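Long-range contacts in actin-related protein 8 (Homo sapiens, PDB 4FO0), which binds ATP with low basal ATPase activity and serves as a proposed core subunit of the INO80 chromatin-remodelling complex, contributing to nucleosome binding: residues 278-287 / 357-367; 243-254 / 499-510. All coordinates share one frame; numbering follows the deposited sequence.

Overall arrangement
Both contacts lie against the bound ATP and are buried in the actin-like fold, their centres about 20 Å apart. Along the chain, contact 1 (278-287 with 357-367) is nested inside the loop that contact 2 (243-254 with 499-510) closes. Two approaches join them directly. G280 N, at the start of the contact 1 helix, lies 2.8 Å from G254 O, just past the end of strand 247-253, a probable hydrogen bond; and L361 CD1 packs 4.1 Å from G510 O. Contact 2 carries two central strands to the phosphates and ribose, while contact 1 sets a helix start beside the ribose 3'-hydroxyl; a beta carbon on G254, G280 or G509 would clash with ATP.

Contact 1: residues 278-287 / 357-367; sequences YGGSDVSRCF and APMALFYPATF. With ATP (adenosine-5'-triphosphate), chain C.
Helix 280-293 begins at the ATP ribose, and here the ring of F367, with L361 and A357, packs along its first turns beside D282, V283 and C286. D282 CB sits over one face of the F367 ring, 3.6 Å from its centroid and 11° off the normal, a CH-pi contact; C286 CB meets the ring at its edge. V283 divides its two methyls between A357 and L361: with CG1 anti to the backbone N (chi1 179°), that methyl reaches A357 O while CG2 turns to L361 CG at 3.7 Å. Further along, F287 CB meets A357 CB at 3.8 Å. Before the helix, the ring of Y278 takes L361 CD2 at its edge (3.6 Å from CE2) and P364 CB over one face, offset toward the rim; its hydroxyl is hydrogen-bonded to L478 O. The carboxylate of D282 ties down the helix start. OD2 accepts G279 N at 2.8 Å through its anti lone pair, the half of a capping box in which the N3 side chain binds the N-cap amide. OD1 forms salt bridges with R285 NH2, 2.6 Å away and above the carboxylate plane, and with R63. G280 CA comes within 3.2 Å of ATP O3', where a beta carbon would clash. A glycine-led helix start beside the ribose, backed by apolar residues, belongs to the nucleotide cleft of the actin fold.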
loop_
_atom_site.group_PDB
_atom_site.type_symbol
_atom_site.label_atom_id
_atom_site.label_comp_id
_atom_site.label_asym_id
_atom_site.label_seq_id
_atom_site.Cartn_x
_atom_site.Cartn_y
_atom_site.Cartn_z
ATOM N N TYR A 278 1.700 3.153 -8.961
ATOM C CA TYR A 278 0.389 3.633 -8.563
ATOM C C TYR A 278 -0.248 2.594 -7.666
ATOM O O TYR A 278 0.179 1.445 -7.671
ATOM C CB TYR A 278 -0.481 3.908 -9.777
ATOM C CG TYR A 278 -0.765 2.675 -10.601
ATOM C CD1 TYR A 278 -0.019 2.385 -11.750
ATOM C CD2 TYR A 278 -1.773 1.800 -10.237
ATOM C CE1 TYR A 278 -0.277 1.270 -12.501
ATOM C CE2 TYR A 278 -2.044 0.667 -10.987
ATOM C CZ TYR A 278 -1.294 0.403 -12.115
ATOM O OH TYR A 278 -1.572 -0.729 -12.851
ATOM N N GLY A 279 -1.239 3.020 -6.882
ATOM C CA GLY A 279 -1.938 2.150 -5.949
ATOM C C GLY A 279 -3.211 2.792 -5.414
ATOM O O GLY A 279 -3.804 3.660 -6.059
ATOM N N GLY A 280 -3.625 2.383 -4.219
ATOM C CA GLY A 280 -4.869 2.866 -3.645
ATOM C C GLY A 280 -5.054 4.376 -3.639
ATOM O O GLY A 280 -6.167 4.872 -3.798
ATOM N N SER A 281 -3.968 5.110 -3.453
ATOM C CA SER A 281 -4.064 6.545 -3.258
ATOM C C SER A 281 -4.487 7.203 -4.559
ATOM O O SER A 281 -5.335 8.094 -4.560
ATOM C CB SER A 281 -2.736 7.135 -2.749
ATOM O OG SER A 281 -1.710 7.004 -3.727
ATOM N N ASP A 282 -3.897 6.753 -5.663
ATOM C CA ASP A 282 -4.297 7.213 -6.997
ATOM C C ASP A 282 -5.773 6.989 -7.282
ATOM O O ASP A 282 -6.446 7.861 -7.827
ATOM C CB ASP A 282 -3.450 6.540 -8.060
ATOM C CG ASP A 282 -1.971 6.728 -7.811
ATOM O OD1 ASP A 282 -1.466 7.830 -8.131
ATOM O OD2 ASP A 282 -1.326 5.786 -7.287
ATOM N N VAL A 283 -6.283 5.828 -6.898
ATOM C CA VAL A 283 -7.718 5.595 -6.951
ATOM C C VAL A 283 -8.503 6.592 -6.098
ATOM O O VAL A 283 -9.559 7.068 -6.496
ATOM C CB VAL A 283 -8.054 4.207 -6.451
ATOM C CG1 VAL A 283 -9.574 3.998 -6.484
ATOM C CG2 VAL A 283 -7.339 3.188 -7.287
ATOM N N SER A 284 -7.997 6.878 -4.909
ATOM C CA SER A 284 -8.669 7.806 -4.022
ATOM C C SER A 284 -8.771 9.183 -4.676
ATOM O O SER A 284 -9.781 9.849 -4.563
ATOM C CB SER A 284 -7.942 7.911 -2.677
ATOM O OG SER A 284 -8.168 6.748 -1.898
ATOM N N ARG A 285 -7.720 9.610 -5.359
ATOM C CA ARG A 285 -7.691 10.946 -5.927
ATOM C C ARG A 285 -8.644 10.961 -7.115
ATOM O O ARG A 285 -9.436 11.888 -7.294
ATOM C CB ARG A 285 -6.267 11.299 -6.355
ATOM C CG ARG A 285 -6.113 12.662 -7.018
ATOM C CD ARG A 285 -4.935 12.652 -8.011
ATOM N NE ARG A 285 -3.823 11.881 -7.466
ATOM C CZ ARG A 285 -3.248 10.828 -8.039
ATOM N NH1 ARG A 285 -3.638 10.376 -9.228
ATOM N NH2 ARG A 285 -2.254 10.229 -7.403
ATOM N N CYS A 286 -8.582 9.898 -7.904
ATOM C CA CYS A 286 -9.443 9.747 -9.062
ATOM C C CYS A 286 -10.926 9.799 -8.665
ATOM O O CYS A 286 -11.716 10.569 -9.236
ATOM C CB CYS A 286 -9.105 8.437 -9.769
ATOM S SG CYS A 286 -10.085 8.058 -11.222
ATOM N N PHE A 287 -11.287 8.979 -7.683
ATOM C CA PHE A 287 -12.634 8.982 -7.130
ATOM C C PHE A 287 -13.072 10.378 -6.676
ATOM O O PHE A 287 -14.201 10.796 -6.900
ATOM C CB PHE A 287 -12.735 8.004 -5.964
ATOM C CG PHE A 287 -14.144 7.750 -5.521
ATOM C CD1 PHE A 287 -15.134 7.443 -6.452
ATOM C CD2 PHE A 287 -14.485 7.806 -4.181
ATOM C CE1 PHE A 287 -16.441 7.207 -6.055
ATOM C CE2 PHE A 287 -15.791 7.564 -3.771
ATOM C CZ PHE A 287 -16.772 7.263 -4.711
ATOM N N ALA A 357 -13.666 4.543 -10.841
ATOM C CA ALA A 357 -12.432 4.869 -10.139
ATOM C C ALA A 357 -11.524 3.655 -9.871
ATOM O O ALA A 357 -10.336 3.690 -10.168
ATOM C CB ALA A 357 -12.749 5.600 -8.854
ATOM N N PRO A 358 -12.080 2.585 -9.290
ATOM C CA PRO A 358 -11.287 1.376 -9.022
ATOM C C PRO A 358 -10.757 0.771 -10.310
ATOM O O PRO A 358 -9.676 0.190 -10.319
ATOM C CB PRO A 358 -12.303 0.408 -8.396
ATOM C CG PRO A 358 -13.407 1.270 -7.911
ATOM C CD PRO A 358 -13.453 2.500 -8.767
ATOM N N MET A 359 -11.521 0.897 -11.389
ATOM C CA MET A 359 -11.102 0.361 -12.678
ATOM C C MET A 359 -9.991 1.160 -13.343
ATOM O O MET A 359 -9.455 0.725 -14.353
ATOM C CB MET A 359 -12.277 0.260 -13.635
ATOM C CG MET A 359 -13.231 -0.849 -13.289
ATOM S SD MET A 359 -14.435 -1.063 -14.594
ATOM C CE MET A 359 -13.365 -1.001 -16.030
ATOM N N ALA A 360 -9.646 2.322 -12.801
ATOM C CA ALA A 360 -8.497 3.036 -13.336
ATOM C C ALA A 360 -7.217 2.254 -13.041
ATOM O O ALA A 360 -6.193 2.483 -13.681
ATOM C CB ALA A 360 -8.416 4.426 -12.799
ATOM N N LEU A 361 -7.280 1.322 -12.087
ATOM C CA LEU A 361 -6.157 0.407 -11.845
ATOM C C LEU A 361 -5.855 -0.437 -13.080
ATOM O O LEU A 361 -4.736 -0.898 -13.266
ATOM C CB LEU A 361 -6.422 -0.503 -10.644
ATOM C CG LEU A 361 -6.396 0.220 -9.303
ATOM C CD1 LEU A 361 -6.896 -0.695 -8.216
ATOM C CD2 LEU A 361 -4.981 0.725 -8.989
ATOM N N PHE A 362 -6.854 -0.622 -13.935
ATOM C CA PHE A 362 -6.666 -1.383 -15.158
ATOM C C PHE A 362 -6.457 -0.487 -16.375
ATOM O O PHE A 362 -5.973 -0.943 -17.420
ATOM C CB PHE A 362 -7.836 -2.337 -15.347
ATOM C CG PHE A 362 -8.030 -3.264 -14.182
ATOM C CD1 PHE A 362 -7.535 -4.568 -14.218
ATOM C CD2 PHE A 362 -8.674 -2.816 -13.022
ATOM C CE1 PHE A 362 -7.698 -5.419 -13.126
ATOM C CE2 PHE A 362 -8.841 -3.663 -11.922
ATOM C CZ PHE A 362 -8.356 -4.963 -11.972
ATOM N N TYR A 363 -6.810 0.788 -16.218
ATOM C CA TYR A 363 -6.574 1.815 -17.235
ATOM C C TYR A 363 -5.906 3.049 -16.620
ATOM O O TYR A 363 -6.471 4.141 -16.615
ATOM C CB TYR A 363 -7.884 2.182 -17.944
ATOM C CG TYR A 363 -8.505 0.983 -18.592
ATOM C CD1 TYR A 363 -8.150 0.608 -19.881
ATOM C CD2 TYR A 363 -9.415 0.187 -17.900
ATOM C CE1 TYR A 363 -8.699 -0.516 -20.465
ATOM C CE2 TYR A 363 -9.967 -0.933 -18.474
ATOM C CZ TYR A 363 -9.603 -1.285 -19.761
ATOM O OH TYR A 363 -10.149 -2.402 -20.357
ATOM N N PRO A 364 -4.686 2.867 -16.106
ATOM C CA PRO A 364 -3.980 3.885 -15.321
ATOM C C PRO A 364 -3.667 5.192 -16.063
ATOM O O PRO A 364 -3.216 6.147 -15.437
ATOM C CB PRO A 364 -2.693 3.161 -14.899
ATOM C CG PRO A 364 -2.555 2.041 -15.845
ATOM C CD PRO A 364 -3.935 1.604 -16.162
ATOM N N ALA A 365 -3.887 5.257 -17.366
ATOM C CA ALA A 365 -3.734 6.536 -18.048
ATOM C C ALA A 365 -4.760 7.505 -17.468
ATOM O O ALA A 365 -4.610 8.722 -17.546
ATOM C CB ALA A 365 -3.942 6.369 -19.532
ATOM N N THR A 366 -5.813 6.937 -16.892
ATOM C CA THR A 366 -6.915 7.704 -16.323
ATOM C C THR A 366 -6.418 8.638 -15.229
ATOM O O THR A 366 -7.017 9.681 -14.964
ATOM C CB THR A 366 -7.988 6.754 -15.730
ATOM O OG1 THR A 366 -8.414 5.838 -16.736
ATOM C CG2 THR A 366 -9.189 7.509 -15.231
ATOM N N PHE A 367 -5.316 8.252 -14.592
ATOM C CA PHE A 367 -4.718 9.043 -13.516
ATOM C C PHE A 367 -4.165 10.366 -13.998
ATOM O O PHE A 367 -3.974 11.279 -13.198
ATOM C CB PHE A 367 -3.647 8.237 -12.774
ATOM C CG PHE A 367 -4.209 7.084 -12.014
ATOM C CD1 PHE A 367 -5.442 7.203 -11.386
ATOM C CD2 PHE A 367 -3.552 5.878 -11.963
ATOM C CE1 PHE A 367 -5.989 6.134 -10.690
ATOM C CE2 PHE A 367 -4.092 4.807 -11.268
ATOM C CZ PHE A 367 -5.307 4.931 -10.629
HETATM P PG ATP C . 2.730 0.559 -0.462
HETATM O O1G ATP C . 2.627 -0.941 -0.456
HETATM O O2G ATP C . 4.029 1.119 0.065
HETATM O O3G ATP C . 2.263 1.238 -1.732
HETATM P PB ATP C . 1.197 0.293 1.992
HETATM O O1B ATP C . 1.101 1.412 2.994
HETATM O O2B ATP C . 1.926 -1.013 2.269
HETATM O O3B ATP C . 1.651 1.015 0.630
HETATM P PA ATP C . -1.321 -1.032 2.214
HETATM O O1A ATP C . -1.463 -0.589 3.647
HETATM O O2A ATP C . -1.040 -2.467 1.848
HETATM O O3A ATP C . -0.294 -0.039 1.497
HETATM O "O5'" ATP C . -2.660 -0.595 1.463
HETATM C "C5'" ATP C . -3.106 0.739 1.648
HETATM C "C4'" ATP C . -4.203 1.014 0.650
HETATM O "O4'" ATP C . -5.235 0.066 0.878
HETATM C "C3'" ATP C . -4.827 2.389 0.820
HETATM O "O3'" ATP C . -4.898 3.044 -0.451
HETATM C "C2'" ATP C . -6.215 2.101 1.337
HETATM O "O2'" ATP C . -7.177 3.052 0.907
HETATM C "C1'" ATP C . -6.470 0.752 0.715
HETATM N N9 ATP C . -7.611 0.084 1.358
HETATM C C8 ATP C . -7.670 -0.336 2.629
HETATM N N7 ATP C . -8.875 -0.898 2.890
HETATM C C5 ATP C . -9.598 -0.839 1.766
HETATM C C6 ATP C . -10.954 -1.243 1.363
HETATM N N6 ATP C . -11.771 -1.848 2.262
HETATM N N1 ATP C . -11.329 -0.990 0.081
HETATM C C2 ATP C . -10.514 -0.387 -0.807
HETATM N N3 ATP C . -9.264 0.016 -0.496
HETATM C C4 ATP C . -8.762 -0.183 0.751
#

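Contact 2: residues 243-254 / 499-510; sequences SGLSSTCIVDVG and KMYSSILVVGGG. With ATP (adenosine-5'-triphosphate), chain C.
K499 reaches S247 OG with NZ in a weak 3.3 Å hydrogen bond, its salt bridge going to E264. M500 SD packs against the T248 carbonyl. Beyond the helix the chain runs parallel to strand 247-253. S503 OG bonds T248 OG1 at 3.0 Å, and S503 O takes C249 N, the first rung of a ladder that continues through L505 N to C249 O (2.7 Å, C=O...N angle 179°), V251 N to L505 O, V507 N to V251 O and V253 N to V507 O. I504 and V506 pack with C249 and V251 on one face of the sheet. On the other, L505, its CG anti to the backbone N (chi1 175°), sends CD2 to 4.0 Å from I250 CD1. V507 CG1 abuts D252 CG at 3.6 Å, and the D252 side chain lies about 4 Å from the bound magnesium. An alanine in place of D252 would probably leave V507 CG1 touching only CB there, remove a negative charge near the magnesium, and cost K257 its weak, long ion pair. At G508 (phi 82°) a beta carbon would jam against the preceding carbonyl and hit D252 OD1 and V253 O. G509 N donates to ATP O2A at 3.2 Å, G510 N returns to V253 O at 2.7 Å, and G254 CA approaches the gamma-phosphate oxygen O1G. The turns after the two strands correspond to the phosphate-2 and adenosine motifs of the actin-like ATPase fold.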
loop_
_atom_site.group_PDB
_atom_site.type_symbol
_atom_site.label_atom_id
_atom_site.label_comp_id
_atom_site.label_asym_id
_atom_site.label_seq_id
_atom_site.Cartn_x
_atom_site.Cartn_y
_atom_site.Cartn_z
ATOM N N SER A 243 0.440 -17.169 2.974
ATOM C CA SER A 243 -0.786 -17.618 2.333
ATOM C C SER A 243 -0.784 -19.127 2.127
ATOM O O SER A 243 -1.837 -19.734 1.985
ATOM C CB SER A 243 -0.938 -16.922 0.991
ATOM O OG SER A 243 0.047 -17.419 0.109
ATOM N N GLY A 244 0.407 -19.719 2.105
ATOM C CA GLY A 244 0.551 -21.149 1.940
ATOM C C GLY A 244 0.640 -21.598 0.497
ATOM O O GLY A 244 0.532 -22.789 0.202
ATOM N N LEU A 245 0.833 -20.649 -0.407
ATOM C CA LEU A 245 0.997 -20.969 -1.823
ATOM C C LEU A 245 2.466 -21.004 -2.215
ATOM O O LEU A 245 3.075 -19.958 -2.444
ATOM C CB LEU A 245 0.268 -19.944 -2.690
ATOM C CG LEU A 245 -1.254 -20.070 -2.760
ATOM C CD1 LEU A 245 -1.791 -20.920 -1.621
ATOM C CD2 LEU A 245 -1.892 -18.681 -2.741
ATOM N N SER A 246 3.035 -22.200 -2.304
ATOM C CA SER A 246 4.455 -22.321 -2.628
ATOM C C SER A 246 4.792 -21.702 -3.989
ATOM O O SER A 246 5.817 -21.034 -4.133
ATOM C CB SER A 246 4.916 -23.785 -2.568
ATOM O OG SER A 246 4.457 -24.525 -3.692
ATOM N N SER A 247 3.938 -21.944 -4.983
ATOM C CA SER A 247 4.117 -21.366 -6.311
ATOM C C SER A 247 2.904 -20.538 -6.696
ATOM O O SER A 247 1.770 -20.996 -6.583
ATOM C CB SER A 247 4.368 -22.447 -7.366
ATOM O OG SER A 247 5.726 -22.847 -7.368
ATOM N N THR A 248 3.138 -19.323 -7.170
ATOM C CA THR A 248 2.024 -18.435 -7.453
ATOM C C THR A 248 2.520 -17.122 -8.017
ATOM O O THR A 248 3.646 -16.699 -7.748
ATOM C CB THR A 248 1.205 -18.164 -6.153
ATOM O OG1 THR A 248 0.081 -17.331 -6.434
ATOM C CG2 THR A 248 2.064 -17.488 -5.095
ATOM N N CYS A 249 1.684 -16.488 -8.824
ATOM C CA CYS A 249 1.917 -15.102 -9.187
ATOM C C CYS A 249 1.390 -14.216 -8.042
ATOM O O CYS A 249 0.241 -14.366 -7.607
ATOM C CB CYS A 249 1.221 -14.784 -10.506
ATOM S SG CYS A 249 1.428 -13.082 -11.076
ATOM N N ILE A 250 2.239 -13.323 -7.534
ATOM C CA ILE A 250 1.864 -12.437 -6.432
ATOM C C ILE A 250 1.687 -11.017 -6.909
ATOM O O ILE A 250 2.533 -10.484 -7.632
ATOM C CB ILE A 250 2.950 -12.337 -5.364
ATOM C CG1 ILE A 250 3.563 -13.695 -5.118
ATOM C CG2 ILE A 250 2.376 -11.707 -4.075
ATOM C CD1 ILE A 250 2.523 -14.737 -4.798
ATOM N N VAL A 251 0.608 -10.393 -6.465
ATOM C CA VAL A 251 0.363 -8.995 -6.774
ATOM C C VAL A 251 0.147 -8.271 -5.465
ATOM O O VAL A 251 -0.778 -8.599 -4.726
ATOM C CB VAL A 251 -0.893 -8.811 -7.637
ATOM C CG1 VAL A 251 -1.072 -7.353 -7.960
ATOM C CG2 VAL A 251 -0.798 -9.643 -8.904
ATOM N N ASP A 252 1.004 -7.306 -5.155
ATOM C CA ASP A 252 0.793 -6.530 -3.946
ATOM C C ASP A 252 0.343 -5.133 -4.341
ATOM O O ASP A 252 1.149 -4.328 -4.815
ATOM C CB ASP A 252 2.064 -6.487 -3.095
ATOM C CG ASP A 252 1.877 -5.711 -1.768
ATOM O OD1 ASP A 252 1.034 -4.783 -1.708
ATOM O OD2 ASP A 252 2.585 -6.029 -0.779
ATOM N N VAL A 253 -0.947 -4.852 -4.175
ATOM C CA VAL A 253 -1.435 -3.498 -4.418
ATOM C C VAL A 253 -1.451 -2.727 -3.117
ATOM O O VAL A 253 -2.251 -3.014 -2.217
ATOM C CB VAL A 253 -2.845 -3.458 -5.027
ATOM C CG1 VAL A 253 -3.091 -2.083 -5.632
ATOM C CG2 VAL A 253 -3.006 -4.531 -6.079
ATOM N N GLY A 254 -0.555 -1.757 -3.003
ATOM C CA GLY A 254 -0.481 -0.968 -1.793
ATOM C C GLY A 254 -1.150 0.368 -1.987
ATOM O O GLY A 254 -1.979 0.557 -2.882
ATOM N N LYS A 499 1.530 -23.128 -13.828
ATOM C CA LYS A 499 1.356 -22.925 -12.395
ATOM C C LYS A 499 0.949 -21.496 -12.056
ATOM O O LYS A 499 0.078 -21.282 -11.219
ATOM C CB LYS A 499 2.622 -23.329 -11.640
ATOM C CG LYS A 499 2.928 -24.823 -11.745
ATOM C CD LYS A 499 3.898 -25.305 -10.673
ATOM C CE LYS A 499 5.320 -24.816 -10.921
ATOM N NZ LYS A 499 6.210 -25.109 -9.754
ATOM N N MET A 500 1.569 -20.527 -12.728
ATOM C CA MET A 500 1.294 -19.110 -12.496
ATOM C C MET A 500 -0.100 -18.665 -12.932
ATOM O O MET A 500 -0.799 -18.003 -12.162
ATOM C CB MET A 500 2.349 -18.233 -13.174
ATOM C CG MET A 500 3.782 -18.507 -12.713
ATOM S SD MET A 500 3.927 -18.615 -10.919
ATOM C CE MET A 500 5.618 -19.144 -10.702
ATOM N N TYR A 501 -0.505 -19.006 -14.157
ATOM C CA TYR A 501 -1.850 -18.652 -14.621
ATOM C C TYR A 501 -2.874 -19.270 -13.696
ATOM O O TYR A 501 -3.892 -18.654 -13.397
ATOM C CB TYR A 501 -2.140 -19.136 -16.046
ATOM C CG TYR A 501 -1.367 -18.445 -17.139
ATOM C CD1 TYR A 501 -1.652 -17.139 -17.508
ATOM C CD2 TYR A 501 -0.359 -19.111 -17.822
ATOM C CE1 TYR A 501 -0.933 -16.502 -18.523
ATOM C CE2 TYR A 501 0.362 -18.491 -18.831
ATOM C CZ TYR A 501 0.071 -17.187 -19.180
ATOM O OH TYR A 501 0.798 -16.582 -20.184
ATOM N N SER A 502 -2.551 -20.414 -13.166
ATOM C CA SER A 502 -3.499 -21.172 -12.424
ATOM C C SER A 502 -3.666 -20.619 -11.026
ATOM O O SER A 502 -4.607 -20.915 -10.345
ATOM C CB SER A 502 -3.048 -22.620 -12.422
ATOM O OG SER A 502 -2.916 -23.122 -11.124
ATOM N N SER A 503 -2.731 -19.801 -10.607
ATOM C CA SER A 503 -2.739 -19.237 -9.262
ATOM C C SER A 503 -2.224 -17.804 -9.204
ATOM O O SER A 503 -1.017 -17.559 -9.268
ATOM C CB SER A 503 -1.906 -20.116 -8.327
ATOM O OG SER A 503 -1.864 -19.575 -7.021
ATOM N N ILE A 504 -3.146 -16.862 -9.066
ATOM C CA ILE A 504 -2.777 -15.457 -8.877
ATOM C C ILE A 504 -3.223 -14.943 -7.506
ATOM O O ILE A 504 -4.418 -14.824 -7.213
ATOM C CB ILE A 504 -3.351 -14.577 -9.983
ATOM C CG1 ILE A 504 -2.847 -15.076 -11.340
ATOM C CG2 ILE A 504 -2.949 -13.141 -9.768
ATOM C CD1 ILE A 504 -3.874 -14.967 -12.458
ATOM N N LEU A 505 -2.248 -14.664 -6.656
ATOM C CA LEU A 505 -2.531 -14.197 -5.308
ATOM C C LEU A 505 -2.512 -12.677 -5.261
ATOM O O LEU A 505 -1.574 -12.038 -5.753
ATOM C CB LEU A 505 -1.494 -14.751 -4.353
ATOM C CG LEU A 505 -1.577 -14.263 -2.919
ATOM C CD1 LEU A 505 -2.937 -14.618 -2.342
ATOM C CD2 LEU A 505 -0.423 -14.852 -2.105
ATOM N N VAL A 506 -3.556 -12.094 -4.693
ATOM C CA VAL A 506 -3.603 -10.642 -4.577
ATOM C C VAL A 506 -3.579 -10.155 -3.134
ATOM O O VAL A 506 -4.445 -10.476 -2.314
ATOM C CB VAL A 506 -4.779 -10.028 -5.327
ATOM C CG1 VAL A 506 -4.785 -8.522 -5.109
ATOM C CG2 VAL A 506 -4.657 -10.351 -6.795
ATOM N N VAL A 507 -2.584 -9.336 -2.857
ATOM C CA VAL A 507 -2.249 -8.972 -1.504
ATOM C C VAL A 507 -2.189 -7.431 -1.294
ATOM O O VAL A 507 -2.192 -6.652 -2.258
ATOM C CB VAL A 507 -0.954 -9.706 -1.155
ATOM C CG1 VAL A 507 0.164 -8.750 -0.862
ATOM C CG2 VAL A 507 -1.200 -10.711 -0.051
ATOM N N GLY A 508 -2.183 -6.994 -0.035
ATOM C CA GLY A 508 -2.201 -5.576 0.275
ATOM C C GLY A 508 -3.592 -4.952 0.230
ATOM O O GLY A 508 -4.562 -5.607 -0.111
ATOM N N GLY A 509 -3.694 -3.671 0.561
ATOM C CA GLY A 509 -4.988 -3.050 0.744
ATOM C C GLY A 509 -5.593 -2.495 -0.526
ATOM O O GLY A 509 -6.811 -2.352 -0.633
ATOM N N GLY A 510 -4.730 -2.194 -1.490
ATOM C CA GLY A 510 -5.108 -1.410 -2.656
ATOM C C GLY A 510 -6.248 -1.984 -3.477
ATOM O O GLY A 510 -6.974 -1.243 -4.121
HETATM P PG ATP C . 2.730 0.559 -0.462
HETATM O O1G ATP C . 2.627 -0.941 -0.456
HETATM O O2G ATP C . 4.029 1.119 0.065
HETATM O O3G ATP C . 2.263 1.238 -1.732
HETATM P PB ATP C . 1.197 0.293 1.992
HETATM O O1B ATP C . 1.101 1.412 2.994
HETATM O O2B ATP C . 1.926 -1.013 2.269
HETATM O O3B ATP C . 1.651 1.015 0.630
HETATM P PA ATP C . -1.321 -1.032 2.214
HETATM O O1A ATP C . -1.463 -0.589 3.647
HETATM O O2A ATP C . -1.040 -2.467 1.848
HETATM O O3A ATP C . -0.294 -0.039 1.497
HETATM O "O5'" ATP C . -2.660 -0.595 1.463
HETATM C "C5'" ATP C . -3.106 0.739 1.648
HETATM C "C4'" ATP C . -4.203 1.014 0.650
HETATM O "O4'" ATP C . -5.235 0.066 0.878
HETATM C "C3'" ATP C . -4.827 2.389 0.820
HETATM O "O3'" ATP C . -4.898 3.044 -0.451
HETATM C "C2'" ATP C . -6.215 2.101 1.337
HETATM O "O2'" ATP C . -7.177 3.052 0.907
HETATM C "C1'" ATP C . -6.470 0.752 0.715
HETATM N N9 ATP C . -7.611 0.084 1.358
HETATM C C8 ATP C . -7.670 -0.336 2.629
HETATM N N7 ATP C . -8.875 -0.898 2.890
HETATM C C5 ATP C . -9.598 -0.839 1.766
HETATM C C6 ATP C . -10.954 -1.243 1.363
HETATM N N6 ATP C . -11.771 -1.848 2.262
HETATM N N1 ATP C . -11.329 -0.990 0.081
HETATM C C2 ATP C . -10.514 -0.387 -0.807
HETATM N N3 ATP C . -9.264 0.016 -0.496
HETATM C C4 ATP C . -8.762 -0.183 0.751
#